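Local coordinates for Two-component insecticidal protein 16 kDa unit (PDB 5V3S) that probably acts as the aegerolysin-family 16 kDa component of a binary insecticidal toxin that kills corn rootworm, at residues 22-36 with 58-71. Residues are numbered along the deposited sequence; the frame is centred on the assembly and turned at random. Where two conformers were deposited one is given.
Sequences ITIFVVNSNFKVEGA and INGTIIKDEDSYTI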
ATOM      1  N   ILE A  22       1.488  -3.468   3.613  1.00 13.28           N
ATOM      2  CA  ILE A  22       0.740  -2.222   3.802  1.00 13.02           C
ATOM      3  C   ILE A  22      -0.739  -2.585   4.072  1.00 10.73           C
ATOM      4  O   ILE A  22      -1.346  -3.294   3.318  1.00  9.98           O
ATOM      5  CB  ILE A  22       0.987  -1.174   2.712  1.00 13.89           C
ATOM      6  CG1 ILE A  22       0.324   0.120   3.043  1.00 14.15           C
ATOM      7  CG2 ILE A  22       0.519  -1.600   1.367  1.00 12.86           C
ATOM      8  CD1 ILE A  22       0.965   1.299   2.381  1.00 16.69           C
ATOM      9  N   THR A  23      -1.276  -2.076   5.163  1.00 11.06           N
ATOM     10  CA  THR A  23      -2.646  -2.420   5.521  1.00 11.24           C
ATOM     11  C   THR A  23      -3.409  -1.096   5.401  1.00 10.92           C
ATOM     12  O   THR A  23      -2.963  -0.104   5.972  1.00  8.75           O
ATOM     13  CB  THR A  23      -2.709  -3.048   6.935  1.00 11.92           C
ATOM     14  OG1 THR A  23      -2.025  -4.269   6.924  1.00 14.00           O
ATOM     15  CG2 THR A  23      -4.109  -3.320   7.305  1.00 13.47           C
ATOM     16  N   ILE A  24      -4.565  -1.107   4.695  1.00 11.01           N
ATOM     17  CA  ILE A  24      -5.452   0.069   4.532  1.00 11.03           C
ATOM     18  C   ILE A  24      -6.749  -0.243   5.235  1.00 10.78           C
ATOM     19  O   ILE A  24      -7.373  -1.291   4.927  1.00 11.60           O
ATOM     20  CB  ILE A  24      -5.702   0.331   3.028  1.00 12.73           C
ATOM     21  CG1 ILE A  24      -4.375   0.455   2.307  1.00 13.50           C
ATOM     22  CG2 ILE A  24      -6.571   1.570   2.763  1.00 11.61           C
ATOM     23  CD1 ILE A  24      -3.945  -0.791   1.591  1.00 17.02           C
ATOM     24  N   PHE A  25      -7.077   0.573   6.248  1.00 10.80           N
ATOM     25  CA  PHE A  25      -8.290   0.341   7.065  1.00 11.60           C
ATOM     26  C   PHE A  25      -9.123   1.540   6.785  1.00  9.96           C
ATOM     27  O   PHE A  25      -8.613   2.666   6.848  1.00 10.48           O
ATOM     28  CB  PHE A  25      -7.959   0.332   8.595  1.00 13.12           C
ATOM     29  CG  PHE A  25      -9.117   0.001   9.455  1.00 14.94           C
ATOM     30  CD1 PHE A  25      -9.423  -1.297   9.740  1.00 19.85           C
ATOM     31  CD2 PHE A  25      -9.979   1.006   9.901  1.00 21.24           C
ATOM     32  CE1 PHE A  25     -10.502  -1.619  10.550  1.00 21.59           C
ATOM     33  CE2 PHE A  25     -11.118   0.682  10.684  1.00 21.01           C
ATOM     34  CZ  PHE A  25     -11.364  -0.631  10.971  1.00 21.28           C
ATOM     35  N   VAL A  26     -10.436   1.359   6.605  1.00  9.51           N
ATOM     36  CA  VAL A  26     -11.287   2.449   6.106  1.00  9.93           C
ATOM     37  C   VAL A  26     -12.528   2.556   6.946  1.00  9.98           C
ATOM     38  O   VAL A  26     -12.943   1.550   7.490  1.00  9.24           O
ATOM     39  CB  VAL A  26     -11.708   2.273   4.636  1.00 10.82           C
ATOM     40  CG1 VAL A  26     -10.454   2.016   3.769  1.00 11.21           C
ATOM     41  CG2 VAL A  26     -12.648   1.116   4.467  1.00  9.81           C
ATOM     42  N   VAL A  27     -13.088   3.757   6.935  1.00  9.92           N
ATOM     43  CA  VAL A  27     -14.283   4.116   7.734  1.00 11.49           C
ATOM     44  C   VAL A  27     -15.160   5.073   6.962  1.00  9.65           C
ATOM     45  O   VAL A  27     -14.737   6.003   6.371  1.00  9.45           O
ATOM     46  CB  VAL A  27     -13.861   4.753   9.100  1.00 11.86           C
ATOM     47  CG1 VAL A  27     -15.056   5.104   9.956  1.00 12.79           C
ATOM     48  CG2 VAL A  27     -12.850   3.932   9.855  1.00 14.59           C
ATOM     49  N   ASN A  28     -16.446   4.815   7.055  1.00 11.84           N
ATOM     50  CA  ASN A  28     -17.533   5.674   6.595  0.50 11.48           C
ATOM     51  C   ASN A  28     -17.831   5.679   5.094  1.00 12.66           C
ATOM     52  O   ASN A  28     -18.568   6.571   4.585  1.00 13.03           O
ATOM     53  CB  ASN A  28     -17.450   7.077   7.137  0.50 11.77           C
ATOM     54  CG  ASN A  28     -18.808   7.776   7.110  0.50 11.63           C
ATOM     55  OD1 ASN A  28     -19.818   7.103   7.296  0.50 11.96           O
ATOM     56  ND2 ASN A  28     -18.840   9.107   6.837  0.50 11.32           N
ATOM     57  N   SER A  29     -17.283   4.691   4.373  1.00 14.54           N
ATOM     58  CA  SER A  29     -17.559   4.420   2.952  1.00 12.42           C
ATOM     59  C   SER A  29     -16.920   3.092   2.593  1.00 13.03           C
ATOM     60  O   SER A  29     -16.234   2.521   3.418  1.00 12.58           O
ATOM     61  CB  SER A  29     -17.030   5.493   2.048  1.00 14.06           C
ATOM     62  OG  SER A  29     -17.744   5.513   0.824  1.00 12.96           O
ATOM     63  N   ASN A  30     -17.202   2.574   1.401  1.00 12.63           N
ATOM     64  CA  ASN A  30     -16.422   1.435   0.853  1.00 13.12           C
ATOM     65  C   ASN A  30     -15.533   2.028  -0.206  1.00 11.39           C
ATOM     66  O   ASN A  30     -15.966   2.881  -0.936  1.00 10.46           O
ATOM     67  CB  ASN A  30     -17.294   0.413   0.212  1.00 14.56           C
ATOM     68  CG  ASN A  30     -18.456   0.048   1.121  1.00 15.37           C
ATOM     69  OD1 ASN A  30     -18.266  -0.181   2.318  1.00 15.07           O
ATOM     70  ND2 ASN A  30     -19.639   0.007   0.547  1.00 18.15           N
ATOM     71  N   PHE A  31     -14.257   1.585  -0.222  1.00 10.71           N
ATOM     72  CA  PHE A  31     -13.255   2.148  -1.082  1.00  9.40           C
ATOM     73  C   PHE A  31     -12.702   1.026  -1.952  1.00 10.23           C
ATOM     74  O   PHE A  31     -12.909  -0.140  -1.627  1.00  8.87           O
ATOM     75  CB  PHE A  31     -12.067   2.705  -0.210  1.00  9.21           C
ATOM     76  CG  PHE A  31     -12.450   3.874   0.664  1.00  9.02           C
ATOM     77  CD1 PHE A  31     -13.157   3.692   1.837  1.00  9.17           C
ATOM     78  CD2 PHE A  31     -12.057   5.146   0.346  1.00  8.65           C
ATOM     79  CE1 PHE A  31     -13.410   4.795   2.697  1.00  9.61           C
ATOM     80  CE2 PHE A  31     -12.350   6.241   1.135  1.00  9.37           C
ATOM     81  CZ  PHE A  31     -13.051   6.057   2.329  1.00  9.13           C
ATOM     82  N   LYS A  32     -12.046   1.429  -3.049  1.00 11.25           N
ATOM     83  CA  LYS A  32     -11.589   0.539  -4.124  1.00 12.42           C
ATOM     84  C   LYS A  32     -10.112   0.778  -4.402  1.00 11.06           C
ATOM     85  O   LYS A  32      -9.736   1.971  -4.670  1.00  9.78           O
ATOM     86  CB  LYS A  32     -12.372   0.803  -5.384  1.00 15.74           C
ATOM     87  CG  LYS A  32     -12.062  -0.119  -6.564  1.00 19.50           C
ATOM     88  CD  LYS A  32     -12.908   0.281  -7.782  1.00 23.50           C
ATOM     89  CE  LYS A  32     -12.650   1.724  -8.282  1.00 26.33           C
ATOM     90  NZ  LYS A  32     -13.234   2.037  -9.654  1.00 27.92           N
ATOM     91  N   VAL A  33      -9.335  -0.321  -4.411  1.00 10.44           N
ATOM     92  CA  VAL A  33      -7.922  -0.244  -4.877  1.00  9.99           C
ATOM     93  C   VAL A  33      -7.870  -0.252  -6.399  1.00 10.91           C
ATOM     94  O   VAL A  33      -8.484  -1.093  -7.059  1.00 11.32           O
ATOM     95  CB  VAL A  33      -7.059  -1.353  -4.259  1.00 10.77           C
ATOM     96  CG1 VAL A  33      -5.645  -1.166  -4.713  1.00 11.08           C
ATOM     97  CG2 VAL A  33      -7.189  -1.441  -2.712  1.00 10.57           C
ATOM     98  N   GLU A  34      -7.099   0.656  -7.020  1.00 12.21           N
ATOM     99  CA  GLU A  34      -6.895   0.573  -8.462  1.00 13.48           C
ATOM    100  C   GLU A  34      -5.482   1.081  -8.723  1.00 13.31           C
ATOM    101  O   GLU A  34      -4.814   1.669  -7.855  1.00 12.20           O
ATOM    102  CB  GLU A  34      -7.878   1.444  -9.243  1.00 15.67           C
ATOM    103  CG  GLU A  34      -9.292   1.060  -9.221  1.00 19.93           C
ATOM    104  CD  GLU A  34      -9.635  -0.206  -9.953  1.00 24.54           C
ATOM    105  OE1 GLU A  34      -8.923  -0.725 -10.851  1.00 26.54           O
ATOM    106  OE2 GLU A  34     -10.712  -0.729  -9.566  1.00 33.41           O
ATOM    107  N   GLY A  35      -5.023   0.834  -9.939  1.00 12.56           N
ATOM    108  CA  GLY A  35      -3.764   1.396 -10.350  1.00 12.76           C
ATOM    109  C   GLY A  35      -2.516   0.677  -9.777  1.00 12.64           C
ATOM    110  O   GLY A  35      -1.388   1.218  -9.847  1.00 13.00           O
ATOM    111  N   ALA A  36      -2.676  -0.502  -9.167  1.00 10.63           N
ATOM    112  CA  ALA A  36      -1.502  -1.173  -8.601  1.00  9.80           C
ATOM    113  C   ALA A  36      -0.498  -1.585  -9.699  1.00 10.29           C
ATOM    114  O   ALA A  36      -0.886  -2.124 -10.743  1.00 10.61           O
ATOM    115  CB  ALA A  36      -1.927  -2.421  -7.792  1.00  9.20           C
ATOM    116  N   ILE A  58      -5.107  -7.470  -7.203  1.00 12.48           N
ATOM    117  CA  ILE A  58      -5.299  -6.346  -6.280  1.00 11.85           C
ATOM    118  C   ILE A  58      -6.307  -5.320  -6.832  1.00 11.80           C
ATOM    119  O   ILE A  58      -7.238  -4.887  -6.112  1.00 11.88           O
ATOM    120  CB  ILE A  58      -3.952  -5.706  -6.003  1.00 12.84           C
ATOM    121  CG1 ILE A  58      -3.091  -6.669  -5.244  1.00 14.25           C
ATOM    122  CG2 ILE A  58      -4.062  -4.455  -5.152  1.00 13.00           C
ATOM    123  CD1 ILE A  58      -1.645  -6.238  -5.257  1.00 15.97           C
ATOM    124  N   ASN A  59      -6.092  -4.917  -8.102  1.00 11.02           N
ATOM    125  CA  ASN A  59      -6.899  -3.904  -8.690  1.00 11.39           C
ATOM    126  C   ASN A  59      -8.368  -4.295  -8.716  1.00 12.30           C
ATOM    127  O   ASN A  59      -8.713  -5.444  -9.054  1.00 15.36           O
ATOM    128  CB  ASN A  59      -6.385  -3.593 -10.087  1.00 11.82           C
ATOM    129  CG  ASN A  59      -5.140  -2.799 -10.041  1.00 12.92           C
ATOM    130  OD1 ASN A  59      -4.835  -2.210  -8.997  1.00 13.53           O
ATOM    131  ND2 ASN A  59      -4.301  -2.961 -11.035  1.00 11.97           N
ATOM    132  N   GLY A  60      -9.242  -3.381  -8.290  1.00 12.34           N
ATOM    133  CA  GLY A  60     -10.653  -3.667  -8.167  1.00 12.13           C
ATOM    134  C   GLY A  60     -11.156  -4.146  -6.836  1.00 12.55           C
ATOM    135  O   GLY A  60     -12.421  -4.216  -6.594  1.00 15.01           O
ATOM    136  N   THR A  61     -10.239  -4.417  -5.930  1.00 10.25           N
ATOM    137  CA  THR A  61     -10.543  -4.898  -4.580  1.00 10.76           C
ATOM    138  C   THR A  61     -11.376  -3.826  -3.860  1.00 10.14           C
ATOM    139  O   THR A  61     -10.975  -2.689  -3.736  1.00  9.79           O
ATOM    140  CB  THR A  61      -9.256  -5.201  -3.782  1.00 11.37           C
ATOM    141  OG1 THR A  61      -8.650  -6.332  -4.358  1.00 10.11           O
ATOM    142  CG2 THR A  61      -9.556  -5.642  -2.304  1.00 10.93           C
ATOM    143  N   ILE A  62     -12.496  -4.214  -3.290  1.00 11.57           N
ATOM    144  CA  ILE A  62     -13.240  -3.262  -2.494  1.00 12.02           C
ATOM    145  C   ILE A  62     -12.892  -3.487  -1.028  1.00 11.09           C
ATOM    146  O   ILE A  62     -12.996  -4.585  -0.623  1.00 11.69           O
ATOM    147  CB  ILE A  62     -14.774  -3.461  -2.741  1.00 13.64           C
ATOM    148  CG1 ILE A  62     -15.118  -3.189  -4.227  1.00 15.82           C
ATOM    149  CG2 ILE A  62     -15.613  -2.549  -1.774  1.00 15.99           C
ATOM    150  CD1 ILE A  62     -14.885  -1.798  -4.682  1.00 18.33           C
ATOM    151  N   ILE A  63     -12.548  -2.399  -0.287  1.00 11.16           N
ATOM    152  CA  ILE A  63     -12.410  -2.382   1.143  1.00 10.86           C
ATOM    153  C   ILE A  63     -13.681  -1.831   1.730  1.00 11.60           C
ATOM    154  O   ILE A  63     -13.988  -0.677   1.608  1.00 11.78           O
ATOM    155  CB  ILE A  63     -11.234  -1.544   1.627  1.00 10.80           C
ATOM    156  CG1 ILE A  63      -9.966  -1.898   0.817  1.00  9.65           C
ATOM    157  CG2 ILE A  63     -10.940  -1.803   3.116  1.00 11.76           C
ATOM    158  CD1 ILE A  63      -8.831  -1.042   1.065  1.00 10.28           C
ATOM    159  N   LYS A  64     -14.392  -2.688   2.431  1.00 11.74           N
ATOM    160  CA  LYS A  64     -15.650  -2.248   3.084  1.00 12.75           C
ATOM    161  C   LYS A  64     -15.478  -1.429   4.342  1.00 11.36           C
ATOM    162  O   LYS A  64     -14.541  -1.580   5.092  1.00 10.99           O
ATOM    163  CB  LYS A  64     -16.483  -3.461   3.373  1.00 14.60           C
ATOM    164  CG  LYS A  64     -16.987  -4.023   2.065  1.00 17.44           C
ATOM    165  CD  LYS A  64     -17.636  -5.377   2.258  1.00 22.08           C
ATOM    166  CE  LYS A  64     -19.073  -5.153   2.613  1.00 26.14           C
ATOM    167  NZ  LYS A  64     -19.663  -6.416   3.209  1.00 32.97           N
ATOM    168  N   ASP A  65     -16.477  -0.614   4.636  1.00 11.27           N
ATOM    169  CA  ASP A  65     -16.508   0.149   5.831  1.00 11.79           C
ATOM    170  C   ASP A  65     -16.161  -0.656   7.054  1.00 11.84           C
ATOM    171  O   ASP A  65     -16.816  -1.654   7.301  1.00 12.18           O
ATOM    172  CB  ASP A  65     -17.946   0.743   5.982  1.00 10.69           C
ATOM    173  CG  ASP A  65     -18.019   1.926   6.857  1.00 12.53           C
ATOM    174  OD1 ASP A  65     -17.195   2.242   7.724  1.00 13.07           O
ATOM    175  OD2 ASP A  65     -19.041   2.646   6.714  1.00 13.03           O
ATOM    176  N   GLU A  66     -15.213  -0.129   7.857  1.00 13.19           N
ATOM    177  CA  GLU A  66     -14.688  -0.719   9.116  1.00 13.70           C
ATOM    178  C   GLU A  66     -13.922  -2.017   8.916  1.00 14.32           C
ATOM    179  O   GLU A  66     -13.783  -2.756   9.869  1.00 14.62           O
ATOM    180  CB  GLU A  66     -15.737  -0.874  10.223  1.00 14.45           C
ATOM    181  CG  GLU A  66     -16.468   0.449  10.575  1.00 13.58           C
ATOM    182  CD  GLU A  66     -17.641   0.240  11.543  1.00 16.59           C
ATOM    183  OE1 GLU A  66     -17.968  -0.879  11.988  1.00 16.44           O
ATOM    184  OE2 GLU A  66     -18.249   1.249  11.825  1.00 19.63           O
ATOM    185  N   ASP A  67     -13.486  -2.289   7.666  1.00 13.22           N
ATOM    186  CA  ASP A  67     -12.586  -3.380   7.348  1.00 13.35           C
ATOM    187  C   ASP A  67     -11.240  -2.885   6.854  1.00 11.34           C
ATOM    188  O   ASP A  67     -11.044  -1.750   6.531  1.00  8.83           O
ATOM    189  CB  ASP A  67     -13.146  -4.222   6.205  1.00 16.88           C
ATOM    190  CG  ASP A  67     -14.328  -5.104   6.598  1.00 22.59           C
ATOM    191  OD1 ASP A  67     -14.660  -5.280   7.814  1.00 26.06           O
ATOM    192  OD2 ASP A  67     -14.948  -5.673   5.654  1.00 29.37           O
ATOM    193  N   SER A  68     -10.283  -3.807   6.816  1.00 13.99           N
ATOM    194  CA  SER A  68      -9.018  -3.448   6.180  1.00 14.59           C
ATOM    195  C   SER A  68      -8.686  -4.459   5.054  1.00 12.63           C
ATOM    196  O   SER A  68      -9.274  -5.538   4.912  1.00 12.04           O
ATOM    197  CB  SER A  68      -7.889  -3.447   7.179  1.00 16.09           C
ATOM    198  OG  SER A  68      -7.643  -4.763   7.734  1.00 16.53           O
ATOM    199  N   TYR A  69      -7.661  -4.110   4.317  1.00 11.72           N
ATOM    200  CA  TYR A  69      -7.101  -5.052   3.288  1.00 11.57           C
ATOM    201  C   TYR A  69      -5.597  -4.791   3.263  1.00 11.05           C
ATOM    202  O   TYR A  69      -5.201  -3.648   3.486  1.00 10.92           O
ATOM    203  CB  TYR A  69      -7.673  -4.669   1.960  1.00 12.71           C
ATOM    204  CG  TYR A  69      -7.070  -5.379   0.782  1.00 13.49           C
ATOM    205  CD1 TYR A  69      -7.332  -6.747   0.524  1.00 16.62           C
ATOM    206  CD2 TYR A  69      -6.285  -4.668  -0.153  1.00 14.14           C
ATOM    207  CE1 TYR A  69      -6.821  -7.382  -0.656  1.00 15.38           C
ATOM    208  CE2 TYR A  69      -5.816  -5.304  -1.332  1.00 14.46           C
ATOM    209  CZ  TYR A  69      -6.041  -6.646  -1.544  1.00 16.26           C
ATOM    210  OH  TYR A  69      -5.518  -7.258  -2.674  1.00 15.01           O
ATOM    211  N   THR A  70      -4.805  -5.860   3.052  1.00 11.43           N
ATOM    212  CA  THR A  70      -3.356  -5.740   3.073  1.00 11.68           C
ATOM    213  C   THR A  70      -2.820  -6.130   1.732  1.00 10.92           C
ATOM    214  O   THR A  70      -3.251  -7.170   1.132  1.00 11.42           O
ATOM    215  CB  THR A  70      -2.806  -6.672   4.176  1.00 13.27           C
ATOM    216  OG1 THR A  70      -3.337  -6.236   5.438  1.00 15.43           O
ATOM    217  CG2 THR A  70      -1.325  -6.659   4.204  1.00 12.36           C
ATOM    218  N   ILE A  71      -1.855  -5.337   1.309  1.00 10.95           N
ATOM    219  CA  ILE A  71      -1.054  -5.574   0.106  1.00 11.51           C
ATOM    220  C   ILE A  71       0.370  -5.949   0.643  1.00 11.13           C
ATOM    221  O   ILE A  71       0.914  -5.321   1.570  1.00 12.37           O
ATOM    222  CB  ILE A  71      -1.048  -4.335  -0.763  1.00 11.58           C
ATOM    223  CG1 ILE A  71      -2.394  -4.099  -1.400  1.00 10.63           C
ATOM    224  CG2 ILE A  71       0.030  -4.367  -1.818  1.00 10.64           C
ATOM    225  CD1 ILE A  71      -2.626  -2.724  -1.961  1.00 12.27           C
TER
HETATM  226  O   HOH W   1     -20.422   4.850   8.895  1.00 23.11           O
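Strand 22-27 pairs antiparallel with strand 68-71 in one sheet, from Ile-22 opposite Ile-71 to Phe-25 opposite Ser-68, while strand 31-36 pairs with 62-63 in the other. Backbone bonds from Val-33 N to Thr-61 O and Gly-60 N to Val-33 O carry the second pairing into the type II turn 58-61.

Side-chain-to-backbone hydrogen bonds flank that second pairing. Asn-59 OD1 takes the N-H of Ala-36 on a lone pair at 2.8 Å. Asp-65 OD1 receives Asn-28 N (2.8 Å) from above the carboxylate plane, and Asp-65 N answers to Asn-30 OD1 at 3.0 Å, in the amide carbonyl plane. On the outer face of the first sheet the hydroxyls of Thr-23 and Thr-70 bond, OG1 to OG1, at 2.8 Å.

Between the sheets, the side chains of Ile-63 and Ile-24 cross at about a right angle, CD1 of the former 3.8 Å from CG2 of the latter. A chi1 of -48° sets Ile-63 CG1 anti to the carbonyl carbon and leaves CG2 opposite the backbone N, where Ile-63 CG2 meets Val-26 CG2 at 3.6 Å. Val-33 CG1 packs on Ile-58 CG2, and Thr-61 CG2 sits over the centre of the Tyr-69 ring.

Two neighbouring beta arches, 28-30 and the type II turn 64-67, thus each pass between two facing sheets, the beta-sandwich of the aegerolysin fold.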